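Local coordinates for protein Hydrogenase/urease maturation factor HypB (Helicobacter pylori, PDB 4LPS) that hydrolyses GTP slowly as a nickel-binding G3E-family GTPase, an activity essential for inserting nickel during [NiFe] hydrogenase maturation, and is also required for urease maturation, at residues 143-155 with 228-242. Sequence-based numbering, arbitrary orientation.
Sequences PSSYNLGAAMNIV and LLEKKRENYQSTHSF
The C-terminal tail 235-242 runs antiparallel along 144-153, joined by one direct hydrogen bond, from Ser238 N to Ala151 O (2.8 Å); a water links Ala150 O and Ser238 O. Strand 152-155 and helix 228-234 run nearly antiparallel, 12.0 Å apart at their axes. Asn235 ends the helix in a Schellman motif.

Phe242 lies against 144-147, its flat ring suiting the slot between Asn147 and His240. Asn147 CA sits over one face, 3.7 Å from the centroid (CH-pi); His240 CD2 covers the opposite face. Asn153 ND2 meets the ring edge, 3.2 Å from Phe242 CZ. Asn147 swings CG away from its N (chi1 -161°), holding the amide over the CD1-CE1 side, tilted 43° to the ring, while OD1 accepts from Gly149 N, closing an Asx turn. Small Ala151 admits the tail, its CB 3.3 Å from Gln237 OE1. Unbranched Met152, bent at chi3, sets CG against the Tyr236 ring edge and SD on Lys231 CG (3.7 Å); Ile154 CD1 reaches Leu228 CD2.

Asp177 takes the Tyr236 hydroxyl, and Asn50 bonds Asn153 OD1. In this P-loop GTPase fold, the last helix and tail are tied to strand 152-158 and the loop leading into it, beside helix 29-43.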
loop_
_atom_site.group_PDB
_atom_site.type_symbol
_atom_site.label_atom_id
_atom_site.label_comp_id
_atom_site.label_asym_id
_atom_site.label_seq_id
_atom_site.Cartn_x
_atom_site.Cartn_y
_atom_site.Cartn_z
ATOM N N PRO A 143 10.127 -2.483 -5.948
ATOM C CA PRO A 143 8.906 -1.719 -6.238
ATOM C C PRO A 143 9.064 -0.205 -6.058
ATOM O O PRO A 143 8.226 0.550 -6.548
ATOM C CB PRO A 143 7.887 -2.287 -5.238
ATOM C CG PRO A 143 8.418 -3.632 -4.871
ATOM C CD PRO A 143 9.905 -3.480 -4.884
ATOM N N SER A 144 10.132 0.230 -5.392
ATOM C CA SER A 144 10.409 1.657 -5.241
ATOM C C SER A 144 10.791 2.333 -6.561
ATOM O O SER A 144 10.889 3.560 -6.630
ATOM C CB SER A 144 11.524 1.874 -4.214
ATOM O OG SER A 144 12.789 1.515 -4.740
ATOM N N SER A 145 11.011 1.536 -7.603
ATOM C CA SER A 145 11.449 2.060 -8.893
ATOM C C SER A 145 10.355 2.056 -9.960
ATOM O O SER A 145 10.620 2.385 -11.117
ATOM C CB SER A 145 12.648 1.260 -9.402
ATOM O OG SER A 145 13.801 1.508 -8.614
ATOM N N TYR A 146 9.130 1.691 -9.588
ATOM C CA TYR A 146 8.051 1.605 -10.573
ATOM C C TYR A 146 6.785 2.366 -10.183
ATOM O O TYR A 146 6.007 1.911 -9.341
ATOM C CB TYR A 146 7.708 0.139 -10.846
ATOM C CG TYR A 146 8.862 -0.636 -11.433
ATOM C CD1 TYR A 146 9.800 -1.252 -10.614
ATOM C CD2 TYR A 146 9.031 -0.729 -12.808
ATOM C CE1 TYR A 146 10.865 -1.950 -11.146
ATOM C CE2 TYR A 146 10.092 -1.428 -13.351
ATOM C CZ TYR A 146 11.004 -2.035 -12.515
ATOM O OH TYR A 146 12.061 -2.732 -13.055
ATOM N N ASN A 147 6.601 3.537 -10.789
ATOM C CA ASN A 147 5.355 4.292 -10.670
ATOM C C ASN A 147 4.170 3.445 -11.132
ATOM O O ASN A 147 4.209 2.856 -12.214
ATOM C CB ASN A 147 5.430 5.583 -11.494
ATOM C CG ASN A 147 4.398 6.613 -11.070
ATOM O OD1 ASN A 147 3.299 6.274 -10.628
ATOM N ND2 ASN A 147 4.747 7.885 -11.218
ATOM N N LEU A 148 3.123 3.376 -10.317
ATOM C CA LEU A 148 1.914 2.657 -10.708
ATOM C C LEU A 148 0.747 3.622 -10.893
ATOM O O LEU A 148 -0.400 3.204 -11.059
ATOM C CB LEU A 148 1.565 1.586 -9.669
ATOM C CG LEU A 148 2.642 0.524 -9.416
ATOM C CD1 LEU A 148 2.234 -0.420 -8.295
ATOM C CD2 LEU A 148 2.943 -0.246 -10.692
ATOM N N GLY A 149 1.051 4.917 -10.877
ATOM C CA GLY A 149 0.032 5.939 -11.019
ATOM C C GLY A 149 -0.755 6.207 -9.751
ATOM O O GLY A 149 -1.795 6.861 -9.793
ATOM N N ALA A 150 -0.263 5.712 -8.621
ATOM C CA ALA A 150 -0.981 5.838 -7.355
ATOM C C ALA A 150 -1.022 7.275 -6.852
ATOM O O ALA A 150 -0.115 8.071 -7.119
ATOM C CB ALA A 150 -0.354 4.939 -6.301
ATOM N N ALA A 151 -2.089 7.604 -6.128
ATOM C CA ALA A 151 -2.189 8.880 -5.427
ATOM C C ALA A 151 -1.261 8.884 -4.216
ATOM O O ALA A 151 -0.639 9.898 -3.893
ATOM C CB ALA A 151 -3.624 9.149 -5.007
ATOM N N MET A 152 -1.179 7.739 -3.547
ATOM C CA MET A 152 -0.274 7.584 -2.417
ATOM C C MET A 152 0.476 6.268 -2.493
ATOM O O MET A 152 -0.089 5.225 -2.838
ATOM C CB MET A 152 -1.022 7.661 -1.079
ATOM C CG MET A 152 -1.824 8.931 -0.847
ATOM S SD MET A 152 -2.456 9.018 0.846
ATOM C CE MET A 152 -0.963 9.478 1.728
ATOM N N ASN A 153 1.760 6.337 -2.170
ATOM C CA ASN A 153 2.577 5.151 -1.994
ATOM C C ASN A 153 2.941 5.042 -0.522
ATOM O O ASN A 153 3.617 5.911 0.031
ATOM C CB ASN A 153 3.822 5.217 -2.876
ATOM C CG ASN A 153 3.486 5.443 -4.334
ATOM O OD1 ASN A 153 3.141 4.506 -5.058
ATOM N ND2 ASN A 153 3.573 6.693 -4.774
ATOM N N ILE A 154 2.467 3.981 0.117
ATOM C CA ILE A 154 2.617 3.837 1.556
ATOM C C ILE A 154 3.439 2.599 1.903
ATOM O O ILE A 154 3.200 1.509 1.378
ATOM C CB ILE A 154 1.241 3.780 2.238
ATOM C CG1 ILE A 154 0.479 5.079 1.950
ATOM C CG2 ILE A 154 1.392 3.566 3.738
ATOM C CD1 ILE A 154 -1.003 5.030 2.279
ATOM N N VAL A 155 4.423 2.790 2.778
ATOM C CA VAL A 155 5.359 1.732 3.136
ATOM C C VAL A 155 5.164 1.244 4.573
ATOM O O VAL A 155 5.111 2.042 5.508
ATOM C CB VAL A 155 6.818 2.202 2.961
ATOM C CG1 VAL A 155 7.783 1.090 3.329
ATOM C CG2 VAL A 155 7.059 2.656 1.526
ATOM N N LEU A 228 -6.783 8.308 5.370
ATOM C CA LEU A 228 -6.971 8.006 3.957
ATOM C C LEU A 228 -8.182 8.737 3.394
ATOM O O LEU A 228 -8.148 9.236 2.269
ATOM C CB LEU A 228 -7.122 6.499 3.753
ATOM C CG LEU A 228 -5.886 5.642 4.042
ATOM C CD1 LEU A 228 -6.178 4.179 3.759
ATOM C CD2 LEU A 228 -4.693 6.110 3.221
ATOM N N LEU A 229 -9.252 8.788 4.185
ATOM C CA LEU A 229 -10.483 9.459 3.789
ATOM C C LEU A 229 -10.239 10.944 3.557
ATOM O O LEU A 229 -10.777 11.533 2.619
ATOM C CB LEU A 229 -11.571 9.264 4.850
ATOM C CG LEU A 229 -12.297 7.917 4.875
ATOM C CD1 LEU A 229 -13.389 7.919 5.934
ATOM C CD2 LEU A 229 -12.880 7.596 3.505
ATOM N N GLU A 230 -9.432 11.547 4.424
ATOM C CA GLU A 230 -9.130 12.966 4.306
ATOM C C GLU A 230 -8.219 13.222 3.109
ATOM O O GLU A 230 -8.338 14.247 2.433
ATOM C CB GLU A 230 -8.486 13.485 5.594
ATOM C CG GLU A 230 -7.843 14.861 5.470
ATOM C CD GLU A 230 -8.851 15.964 5.183
ATOM O OE1 GLU A 230 -10.063 15.756 5.411
ATOM O OE2 GLU A 230 -8.427 17.046 4.721
ATOM N N LYS A 231 -7.312 12.287 2.842
ATOM C CA LYS A 231 -6.406 12.416 1.707
ATOM C C LYS A 231 -7.176 12.383 0.390
ATOM O O LYS A 231 -6.869 13.144 -0.529
ATOM C CB LYS A 231 -5.332 11.328 1.751
ATOM C CG LYS A 231 -4.168 11.705 2.661
ATOM C CD LYS A 231 -3.536 13.002 2.171
ATOM C CE LYS A 231 -2.462 13.504 3.116
ATOM N NZ LYS A 231 -3.070 14.342 4.185
ATOM N N LYS A 232 -8.166 11.498 0.298
ATOM C CA LYS A 232 -9.036 11.464 -0.872
ATOM C C LYS A 232 -9.816 12.764 -0.989
ATOM O O LYS A 232 -10.012 13.286 -2.087
ATOM C CB LYS A 232 -10.008 10.284 -0.809
ATOM C CG LYS A 232 -11.021 10.294 -1.948
ATOM C CD LYS A 232 -11.921 9.073 -1.951
ATOM C CE LYS A 232 -12.978 9.203 -3.040
ATOM N NZ LYS A 232 -12.519 8.615 -4.334
ATOM N N ARG A 233 -10.256 13.276 0.157
ATOM C CA ARG A 233 -10.994 14.534 0.226
ATOM C C ARG A 233 -10.187 15.687 -0.361
ATOM O O ARG A 233 -10.704 16.488 -1.138
ATOM C CB ARG A 233 -11.367 14.847 1.676
ATOM C CG ARG A 233 -12.671 15.600 1.839
ATOM C CD ARG A 233 -13.487 15.011 2.980
ATOM N NE ARG A 233 -12.694 14.888 4.204
ATOM C CZ ARG A 233 -12.918 13.991 5.162
ATOM N NH1 ARG A 233 -12.142 13.964 6.239
ATOM N NH2 ARG A 233 -13.914 13.124 5.047
ATOM N N GLU A 234 -8.924 15.773 0.041
ATOM C CA GLU A 234 -8.002 16.782 -0.470
ATOM C C GLU A 234 -7.585 16.487 -1.904
ATOM O O GLU A 234 -7.043 17.355 -2.591
ATOM C CB GLU A 234 -6.751 16.857 0.409
ATOM C CG GLU A 234 -7.017 17.088 1.886
ATOM C CD GLU A 234 -5.752 16.985 2.722
ATOM O OE1 GLU A 234 -4.705 16.576 2.173
ATOM O OE2 GLU A 234 -5.802 17.318 3.925
ATOM N N ASN A 235 -7.840 15.254 -2.337
ATOM C CA ASN A 235 -7.287 14.709 -3.573
ATOM C C ASN A 235 -5.769 14.885 -3.609
ATOM O O ASN A 235 -5.215 15.434 -4.563
ATOM C CB ASN A 235 -7.928 15.354 -4.808
ATOM C CG ASN A 235 -7.533 14.649 -6.100
ATOM O OD1 ASN A 235 -7.464 13.421 -6.152
ATOM N ND2 ASN A 235 -7.262 15.425 -7.142
ATOM N N TYR A 236 -5.103 14.451 -2.542
ATOM C CA TYR A 236 -3.646 14.399 -2.543
ATOM C C TYR A 236 -3.160 13.442 -3.619
ATOM O O TYR A 236 -3.564 12.280 -3.656
ATOM C CB TYR A 236 -3.097 13.971 -1.181
ATOM C CG TYR A 236 -1.596 13.768 -1.184
ATOM C CD1 TYR A 236 -0.727 14.840 -1.029
ATOM C CD2 TYR A 236 -1.049 12.500 -1.348
ATOM C CE1 TYR A 236 0.644 14.656 -1.037
ATOM C CE2 TYR A 236 0.318 12.306 -1.360
ATOM C CZ TYR A 236 1.160 13.387 -1.202
ATOM O OH TYR A 236 2.522 13.192 -1.211
ATOM N N GLN A 237 -2.273 13.930 -4.476
ATOM C CA GLN A 237 -1.710 13.102 -5.532
ATOM C C GLN A 237 -0.203 13.256 -5.526
ATOM O O GLN A 237 0.320 14.322 -5.860
ATOM C CB GLN A 237 -2.284 13.489 -6.897
ATOM C CG GLN A 237 -3.781 13.252 -7.025
ATOM C CD GLN A 237 -4.117 11.798 -7.285
ATOM O OE1 GLN A 237 -3.255 11.005 -7.665
ATOM N NE2 GLN A 237 -5.379 11.438 -7.078
ATOM N N SER A 238 0.487 12.185 -5.139
ATOM C CA SER A 238 1.939 12.209 -5.008
ATOM C C SER A 238 2.616 12.617 -6.310
ATOM O O SER A 238 2.258 12.144 -7.392
ATOM C CB SER A 238 2.456 10.840 -4.559
ATOM O OG SER A 238 3.870 10.818 -4.512
ATOM N N THR A 239 3.600 13.502 -6.195
ATOM C CA THR A 239 4.370 13.924 -7.351
ATOM C C THR A 239 5.713 13.213 -7.369
ATOM O O THR A 239 6.637 13.641 -8.064
ATOM C CB THR A 239 4.606 15.449 -7.354
ATOM O OG1 THR A 239 5.314 15.826 -6.166
ATOM C CG2 THR A 239 3.284 16.196 -7.404
ATOM N N HIS A 240 5.818 12.126 -6.608
ATOM C CA HIS A 240 7.090 11.426 -6.478
ATOM C C HIS A 240 7.550 10.828 -7.797
ATOM O O HIS A 240 6.768 10.206 -8.520
ATOM C CB HIS A 240 7.017 10.312 -5.439
ATOM C CG HIS A 240 8.321 9.604 -5.251
ATOM N ND1 HIS A 240 9.376 10.163 -4.563
ATOM C CD2 HIS A 240 8.762 8.407 -5.709
ATOM C CE1 HIS A 240 10.400 9.328 -4.576
ATOM N NE2 HIS A 240 10.056 8.258 -5.268
ATOM N N SER A 241 8.830 11.013 -8.096
ATOM C CA SER A 241 9.420 10.447 -9.298
ATOM C C SER A 241 10.119 9.129 -9.010
ATOM O O SER A 241 10.990 9.047 -8.144
ATOM C CB SER A 241 10.403 11.419 -9.926
ATOM O OG SER A 241 10.917 10.874 -11.128
ATOM N N PHE A 242 9.735 8.102 -9.756
ATOM C CA PHE A 242 10.251 6.761 -9.542
ATOM C C PHE A 242 11.406 6.466 -10.494
ATOM O O PHE A 242 12.315 5.696 -10.177
ATOM C CB PHE A 242 9.124 5.746 -9.722
ATOM C CG PHE A 242 8.013 5.899 -8.722
ATOM C CD1 PHE A 242 7.081 6.923 -8.847
ATOM C CD2 PHE A 242 7.894 5.020 -7.661
ATOM C CE1 PHE A 242 6.058 7.066 -7.932
ATOM C CE2 PHE A 242 6.872 5.159 -6.742
ATOM C CZ PHE A 242 5.953 6.184 -6.879
ATOM O OXT PHE A 242 11.458 6.988 -11.607
HETATM O O HOH W 1 11.535 5.922 -6.233
HETATM O O HOH W 2 7.936 8.266 -11.991
HETATM O O HOH W 3 -3.815 8.682 -8.852
HETATM O O HOH W 4 0.348 10.520 -8.480
HETATM O O HOH W 5 4.822 8.835 -3.442
#